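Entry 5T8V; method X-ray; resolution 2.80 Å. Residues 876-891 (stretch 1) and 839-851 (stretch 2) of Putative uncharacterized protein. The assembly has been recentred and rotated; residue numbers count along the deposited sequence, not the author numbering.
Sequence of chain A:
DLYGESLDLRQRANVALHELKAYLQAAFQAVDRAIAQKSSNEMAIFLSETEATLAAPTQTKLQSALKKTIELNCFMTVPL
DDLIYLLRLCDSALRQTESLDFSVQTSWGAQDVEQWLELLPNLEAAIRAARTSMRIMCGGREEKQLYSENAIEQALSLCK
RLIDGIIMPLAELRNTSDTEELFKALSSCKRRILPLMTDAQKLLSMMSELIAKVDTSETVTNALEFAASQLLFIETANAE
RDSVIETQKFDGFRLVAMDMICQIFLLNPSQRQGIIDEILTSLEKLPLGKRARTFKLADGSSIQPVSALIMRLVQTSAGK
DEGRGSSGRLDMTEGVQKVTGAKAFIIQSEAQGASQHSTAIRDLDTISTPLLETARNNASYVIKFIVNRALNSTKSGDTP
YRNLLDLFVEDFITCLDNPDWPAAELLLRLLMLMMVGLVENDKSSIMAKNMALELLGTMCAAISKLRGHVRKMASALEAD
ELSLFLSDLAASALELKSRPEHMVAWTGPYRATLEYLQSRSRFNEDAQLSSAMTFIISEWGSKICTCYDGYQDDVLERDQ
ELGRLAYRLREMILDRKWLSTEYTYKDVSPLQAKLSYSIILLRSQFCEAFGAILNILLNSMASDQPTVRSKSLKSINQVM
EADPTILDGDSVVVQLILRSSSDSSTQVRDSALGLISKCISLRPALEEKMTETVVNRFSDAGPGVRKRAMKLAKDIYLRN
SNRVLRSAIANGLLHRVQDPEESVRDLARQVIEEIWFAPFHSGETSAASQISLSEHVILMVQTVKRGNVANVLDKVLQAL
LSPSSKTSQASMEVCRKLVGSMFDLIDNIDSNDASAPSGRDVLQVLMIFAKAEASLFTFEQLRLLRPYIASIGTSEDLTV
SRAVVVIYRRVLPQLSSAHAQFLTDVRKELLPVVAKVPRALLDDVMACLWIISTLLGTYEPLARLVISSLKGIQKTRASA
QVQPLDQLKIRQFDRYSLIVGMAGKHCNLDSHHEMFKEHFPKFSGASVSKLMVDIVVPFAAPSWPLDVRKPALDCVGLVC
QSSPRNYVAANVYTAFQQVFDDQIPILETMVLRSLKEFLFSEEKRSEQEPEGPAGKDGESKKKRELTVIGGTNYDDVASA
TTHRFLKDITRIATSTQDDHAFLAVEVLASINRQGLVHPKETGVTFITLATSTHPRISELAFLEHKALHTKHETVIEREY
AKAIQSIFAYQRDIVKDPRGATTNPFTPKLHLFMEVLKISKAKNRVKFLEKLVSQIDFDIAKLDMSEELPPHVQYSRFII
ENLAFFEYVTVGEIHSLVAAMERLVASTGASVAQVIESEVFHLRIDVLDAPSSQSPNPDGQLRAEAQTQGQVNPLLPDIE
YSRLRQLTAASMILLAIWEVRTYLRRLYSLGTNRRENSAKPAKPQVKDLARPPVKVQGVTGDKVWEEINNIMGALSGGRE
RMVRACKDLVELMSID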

# COMPACT_ATOMS: atom_id res chain seq x y z
N GLU A 876 -42.62 26.77 -21.16
CA GLU A 876 -42.16 25.48 -21.65
C GLU A 876 -41.30 24.75 -20.63
O GLU A 876 -41.28 23.52 -20.60
CB GLU A 876 -41.40 25.66 -22.96
CG GLU A 876 -41.38 24.42 -23.85
CD GLU A 876 -40.45 23.34 -23.34
OE1 GLU A 876 -39.48 23.67 -22.63
OE2 GLU A 876 -40.69 22.15 -23.64
N ASP A 877 -40.57 25.49 -19.78
CA ASP A 877 -39.75 24.86 -18.76
C ASP A 877 -40.63 24.06 -17.81
O ASP A 877 -41.24 24.62 -16.90
CB ASP A 877 -38.94 25.91 -17.99
CG ASP A 877 -37.89 25.29 -17.09
OD1 ASP A 877 -37.46 24.15 -17.37
OD2 ASP A 877 -37.50 25.94 -16.10
N LEU A 878 -40.71 22.75 -18.03
CA LEU A 878 -41.61 21.91 -17.25
C LEU A 878 -41.03 21.56 -15.88
O LEU A 878 -41.78 21.32 -14.94
CB LEU A 878 -41.92 20.62 -18.01
CG LEU A 878 -42.55 20.80 -19.39
CD1 LEU A 878 -42.69 19.46 -20.09
CD2 LEU A 878 -43.90 21.51 -19.29
N THR A 879 -39.70 21.53 -15.76
CA THR A 879 -39.07 21.23 -14.48
C THR A 879 -39.58 22.18 -13.39
O THR A 879 -40.06 21.74 -12.34
CB THR A 879 -37.55 21.33 -14.61
OG1 THR A 879 -37.11 20.52 -15.71
CG2 THR A 879 -36.86 20.87 -13.34
N VAL A 880 -39.47 23.48 -13.64
CA VAL A 880 -39.92 24.47 -12.66
C VAL A 880 -41.40 24.27 -12.34
O VAL A 880 -41.81 24.35 -11.18
CB VAL A 880 -39.64 25.90 -13.17
CG1 VAL A 880 -40.19 26.11 -14.58
CG2 VAL A 880 -40.21 26.94 -12.23
N SER A 881 -42.22 24.02 -13.36
CA SER A 881 -43.65 23.87 -13.15
C SER A 881 -43.95 22.69 -12.23
O SER A 881 -44.62 22.84 -11.20
CB SER A 881 -44.36 23.70 -14.49
OG SER A 881 -44.16 24.83 -15.33
N ARG A 882 -43.45 21.50 -12.58
CA ARG A 882 -43.65 20.34 -11.72
C ARG A 882 -43.13 20.61 -10.31
O ARG A 882 -43.75 20.22 -9.32
CB ARG A 882 -42.97 19.12 -12.32
CG ARG A 882 -43.50 17.80 -11.78
CD ARG A 882 -42.92 16.60 -12.52
NE ARG A 882 -41.80 16.00 -11.79
CZ ARG A 882 -41.91 15.00 -10.92
NH1 ARG A 882 -40.82 14.53 -10.31
NH2 ARG A 882 -43.10 14.48 -10.63
N ALA A 883 -41.99 21.31 -10.21
CA ALA A 883 -41.44 21.64 -8.90
C ALA A 883 -42.45 22.44 -8.07
O ALA A 883 -42.77 22.06 -6.94
CB ALA A 883 -40.14 22.42 -9.06
N VAL A 884 -42.97 23.54 -8.63
CA VAL A 884 -43.84 24.40 -7.83
C VAL A 884 -45.15 23.70 -7.51
O VAL A 884 -45.66 23.80 -6.39
CB VAL A 884 -44.07 25.75 -8.55
CG1 VAL A 884 -42.74 26.46 -8.77
CG2 VAL A 884 -44.80 25.57 -9.86
N VAL A 885 -45.73 22.97 -8.47
CA VAL A 885 -46.99 22.31 -8.19
C VAL A 885 -46.80 21.22 -7.14
O VAL A 885 -47.70 20.96 -6.34
CB VAL A 885 -47.63 21.73 -9.47
CG1 VAL A 885 -47.88 22.84 -10.48
CG2 VAL A 885 -46.76 20.65 -10.07
N VAL A 886 -45.63 20.57 -7.12
CA VAL A 886 -45.37 19.58 -6.08
C VAL A 886 -45.16 20.25 -4.73
O VAL A 886 -45.56 19.73 -3.69
CB VAL A 886 -44.16 18.70 -6.48
CG1 VAL A 886 -43.67 17.88 -5.29
CG2 VAL A 886 -44.55 17.78 -7.62
N ILE A 887 -44.52 21.43 -4.73
CA ILE A 887 -44.31 22.14 -3.47
C ILE A 887 -45.64 22.59 -2.89
O ILE A 887 -45.85 22.54 -1.67
CB ILE A 887 -43.35 23.32 -3.69
CG1 ILE A 887 -41.95 22.80 -4.02
CG2 ILE A 887 -43.28 24.20 -2.43
CD1 ILE A 887 -40.99 23.86 -4.52
N TYR A 888 -46.57 23.04 -3.74
CA TYR A 888 -47.92 23.34 -3.25
C TYR A 888 -48.63 22.08 -2.79
O TYR A 888 -49.31 22.08 -1.76
CB TYR A 888 -48.73 24.04 -4.35
CG TYR A 888 -48.51 25.53 -4.47
CD1 TYR A 888 -47.47 26.17 -3.80
CD2 TYR A 888 -49.35 26.31 -5.25
CE1 TYR A 888 -47.27 27.53 -3.91
CE2 TYR A 888 -49.16 27.68 -5.36
CZ TYR A 888 -48.12 28.28 -4.69
OH TYR A 888 -47.93 29.64 -4.80
N ARG A 889 -48.48 20.99 -3.55
CA ARG A 889 -49.13 19.73 -3.20
C ARG A 889 -48.72 19.27 -1.81
O ARG A 889 -49.56 18.86 -1.00
CB ARG A 889 -48.77 18.68 -4.25
CG ARG A 889 -49.25 17.27 -3.96
CD ARG A 889 -48.82 16.34 -5.09
NE ARG A 889 -49.23 14.95 -4.86
CZ ARG A 889 -49.04 13.97 -5.74
NH1 ARG A 889 -48.45 14.22 -6.90
NH2 ARG A 889 -49.44 12.74 -5.45
N ARG A 890 -47.42 19.34 -1.50
CA ARG A 890 -46.92 18.83 -0.23
C ARG A 890 -47.11 19.84 0.90
O ARG A 890 -47.45 19.47 2.02
CB ARG A 890 -45.44 18.45 -0.36
CG ARG A 890 -45.17 17.29 -1.31
CD ARG A 890 -45.54 15.96 -0.68
NE ARG A 890 -45.11 14.83 -1.50
CZ ARG A 890 -45.86 14.23 -2.42
NH1 ARG A 890 -47.11 14.63 -2.65
NH2 ARG A 890 -45.37 13.21 -3.11
N VAL A 891 -46.88 21.12 0.62
CA VAL A 891 -46.90 22.14 1.66
C VAL A 891 -48.32 22.54 2.01
O VAL A 891 -48.74 22.49 3.17
CB VAL A 891 -46.07 23.36 1.23
CG1 VAL A 891 -46.19 24.49 2.26
CG2 VAL A 891 -44.60 22.98 1.04
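Stretch 2 (839-851) GRDVLQVLMIFAK

How does stretch 2 run over stretch 1? Residues 839-851 are helical throughout, and the helix continues later in the chain; its partner is the helix 878-891. The two point nearly the same way, their N-to-C directions 19° apart, and their axes approach to 8.9 Å. Arg-840 lies beside Val-880, with CA atoms 5.4 Å apart, and about two turns further along stretch 2, the CA of Met-847 lies 5.6 Å from the CA of Ala-883. Together the two stretches bury 778 Å², summed over both sides.

What happens where stretch 2 begins? Gly-839 makes no contact, but Arg-840 sends an extended side chain, t at chi1 and chi2, to the N-terminal end of the other helix. Its NH1 donates a hydrogen bond to OG1 of Thr-879 at 3.2 Å, with the hydroxyl oxygen near the guanidinium plane. The same NH1 lies 3.0 Å from OD1 of Asp-877, a salt bridge of charges only: that oxygen sits over a face of the guanidinium, where no N-H points at it. Asp-841 and Val-842 make no contact.

Which residue locks the first half of the helix in place? Leu-843 points toward stretch 1 and enters a hole made by Val-880, Ala-883, Val-884 and Ile-887. Leu-843 CD1 comes within 3.6 Å of Val-880 CG2 and 4.3 Å of Val-884 CG1, while the CB of Leu-843 rests 3.9 Å from the CB of Ala-883. Gln-844 leaves its CA sideways and brings its OE1 to 4.2 Å from Ala-883 CB. Val-845 is out of reach, but Leu-846 offers its CB to Ile-887 CD1 at 4.0 Å.

How does the second half complete the packing? Met-847, the residue of stretch 2 most covered by stretch 1, extends with all three chi angles at t. Its CE reaches Val-886 CG2 at 3.8 Å and lies over one face of the Arg-882 guanidinium, 3.3 Å from NH1. Ile-887 returns the knob of Leu-843, fitting among Leu-843, Leu-846, Met-847 and Ala-850; its CG1 is 4.0 Å from Met-847 CA. After Ile-848 and Phe-849, which make no contact, Ala-850 points toward stretch 1 and sets its CB 3.9 Å from Val-891 CG2. The carbonyl O of Ala-850 is 3.6 Å from Arg-890 CB. Lys-851 ends the walk, its CD 3.7 Å from Arg-890 NE, at the edge of that guanidinium.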

# COMPACT_ATOMS: atom_id res chain seq x y z
N GLY A 839 -32.71 29.40 -10.68
CA GLY A 839 -33.94 29.21 -9.93
C GLY A 839 -34.50 27.81 -10.10
O GLY A 839 -34.98 27.20 -9.15
N ARG A 840 -34.47 27.30 -11.33
CA ARG A 840 -34.84 25.92 -11.60
C ARG A 840 -34.08 24.96 -10.69
O ARG A 840 -34.68 24.13 -9.99
CB ARG A 840 -34.56 25.62 -13.08
CG ARG A 840 -34.84 24.22 -13.57
CD ARG A 840 -34.17 24.05 -14.93
NE ARG A 840 -34.88 23.13 -15.81
CZ ARG A 840 -34.60 22.97 -17.10
NH1 ARG A 840 -35.30 22.10 -17.82
NH2 ARG A 840 -33.63 23.67 -17.67
N ASP A 841 -32.75 25.07 -10.68
CA ASP A 841 -31.92 24.16 -9.90
C ASP A 841 -32.20 24.29 -8.40
O ASP A 841 -32.12 23.29 -7.67
CB ASP A 841 -30.45 24.43 -10.19
CG ASP A 841 -30.09 24.20 -11.64
OD1 ASP A 841 -30.76 23.37 -12.29
OD2 ASP A 841 -29.14 24.84 -12.14
N VAL A 842 -32.52 25.49 -7.93
CA VAL A 842 -32.89 25.66 -6.52
C VAL A 842 -34.21 24.98 -6.24
O VAL A 842 -34.39 24.32 -5.20
CB VAL A 842 -32.94 27.16 -6.16
CG1 VAL A 842 -33.39 27.35 -4.72
CG2 VAL A 842 -31.57 27.81 -6.38
N LEU A 843 -35.18 25.11 -7.15
CA LEU A 843 -36.47 24.48 -6.95
C LEU A 843 -36.38 22.97 -6.99
O LEU A 843 -37.24 22.29 -6.42
CB LEU A 843 -37.46 24.99 -7.99
CG LEU A 843 -37.75 26.49 -7.88
CD1 LEU A 843 -38.47 26.98 -9.12
CD2 LEU A 843 -38.57 26.79 -6.63
N GLN A 844 -35.36 22.41 -7.65
CA GLN A 844 -35.21 20.96 -7.62
C GLN A 844 -34.89 20.44 -6.22
O GLN A 844 -35.31 19.34 -5.87
CB GLN A 844 -34.12 20.52 -8.61
CG GLN A 844 -34.58 20.52 -10.06
CD GLN A 844 -35.81 19.65 -10.28
OE1 GLN A 844 -36.90 20.15 -10.56
NE2 GLN A 844 -35.64 18.34 -10.14
N VAL A 845 -34.17 21.22 -5.42
CA VAL A 845 -33.87 20.82 -4.05
C VAL A 845 -34.99 21.23 -3.10
O VAL A 845 -35.33 20.49 -2.17
CB VAL A 845 -32.50 21.39 -3.60
CG1 VAL A 845 -32.42 22.88 -3.81
CG2 VAL A 845 -32.23 21.05 -2.14
N LEU A 846 -35.58 22.41 -3.31
CA LEU A 846 -36.76 22.78 -2.52
C LEU A 846 -37.86 21.74 -2.67
O LEU A 846 -38.61 21.48 -1.72
CB LEU A 846 -37.27 24.16 -2.95
CG LEU A 846 -36.54 25.36 -2.36
CD1 LEU A 846 -37.01 26.65 -3.02
CD2 LEU A 846 -36.76 25.43 -0.85
N MET A 847 -37.97 21.14 -3.86
CA MET A 847 -38.97 20.10 -4.11
C MET A 847 -38.80 18.94 -3.13
O MET A 847 -39.73 18.58 -2.40
CB MET A 847 -38.83 19.63 -5.56
CG MET A 847 -39.83 18.61 -6.03
SD MET A 847 -39.46 18.15 -7.73
CE MET A 847 -40.81 17.04 -8.11
N ILE A 848 -37.61 18.35 -3.11
CA ILE A 848 -37.36 17.20 -2.25
C ILE A 848 -37.41 17.59 -0.78
O ILE A 848 -37.76 16.77 0.08
CB ILE A 848 -36.01 16.54 -2.62
CG1 ILE A 848 -34.87 17.56 -2.56
CG2 ILE A 848 -36.12 15.89 -4.00
CD1 ILE A 848 -33.54 17.05 -3.08
N PHE A 849 -37.08 18.85 -0.45
CA PHE A 849 -37.26 19.31 0.92
C PHE A 849 -38.74 19.28 1.31
O PHE A 849 -39.10 18.73 2.35
CB PHE A 849 -36.70 20.72 1.08
CG PHE A 849 -35.34 20.76 1.70
CD1 PHE A 849 -34.21 20.61 0.92
CD2 PHE A 849 -35.20 20.92 3.07
CE1 PHE A 849 -32.96 20.64 1.49
CE2 PHE A 849 -33.95 20.95 3.65
CZ PHE A 849 -32.83 20.81 2.86
N ALA A 850 -39.60 19.87 0.47
CA ALA A 850 -41.03 19.84 0.75
C ALA A 850 -41.54 18.41 0.85
O ALA A 850 -42.43 18.11 1.65
CB ALA A 850 -41.78 20.61 -0.33
N LYS A 851 -40.99 17.50 0.04
CA LYS A 851 -41.36 16.09 0.16
C LYS A 851 -40.95 15.53 1.51
O LYS A 851 -41.69 14.75 2.12
CB LYS A 851 -40.72 15.29 -0.98
CG LYS A 851 -40.60 13.79 -0.72
CD LYS A 851 -41.94 13.12 -0.47
CE LYS A 851 -41.76 11.66 -0.06
NZ LYS A 851 -43.03 11.03 0.38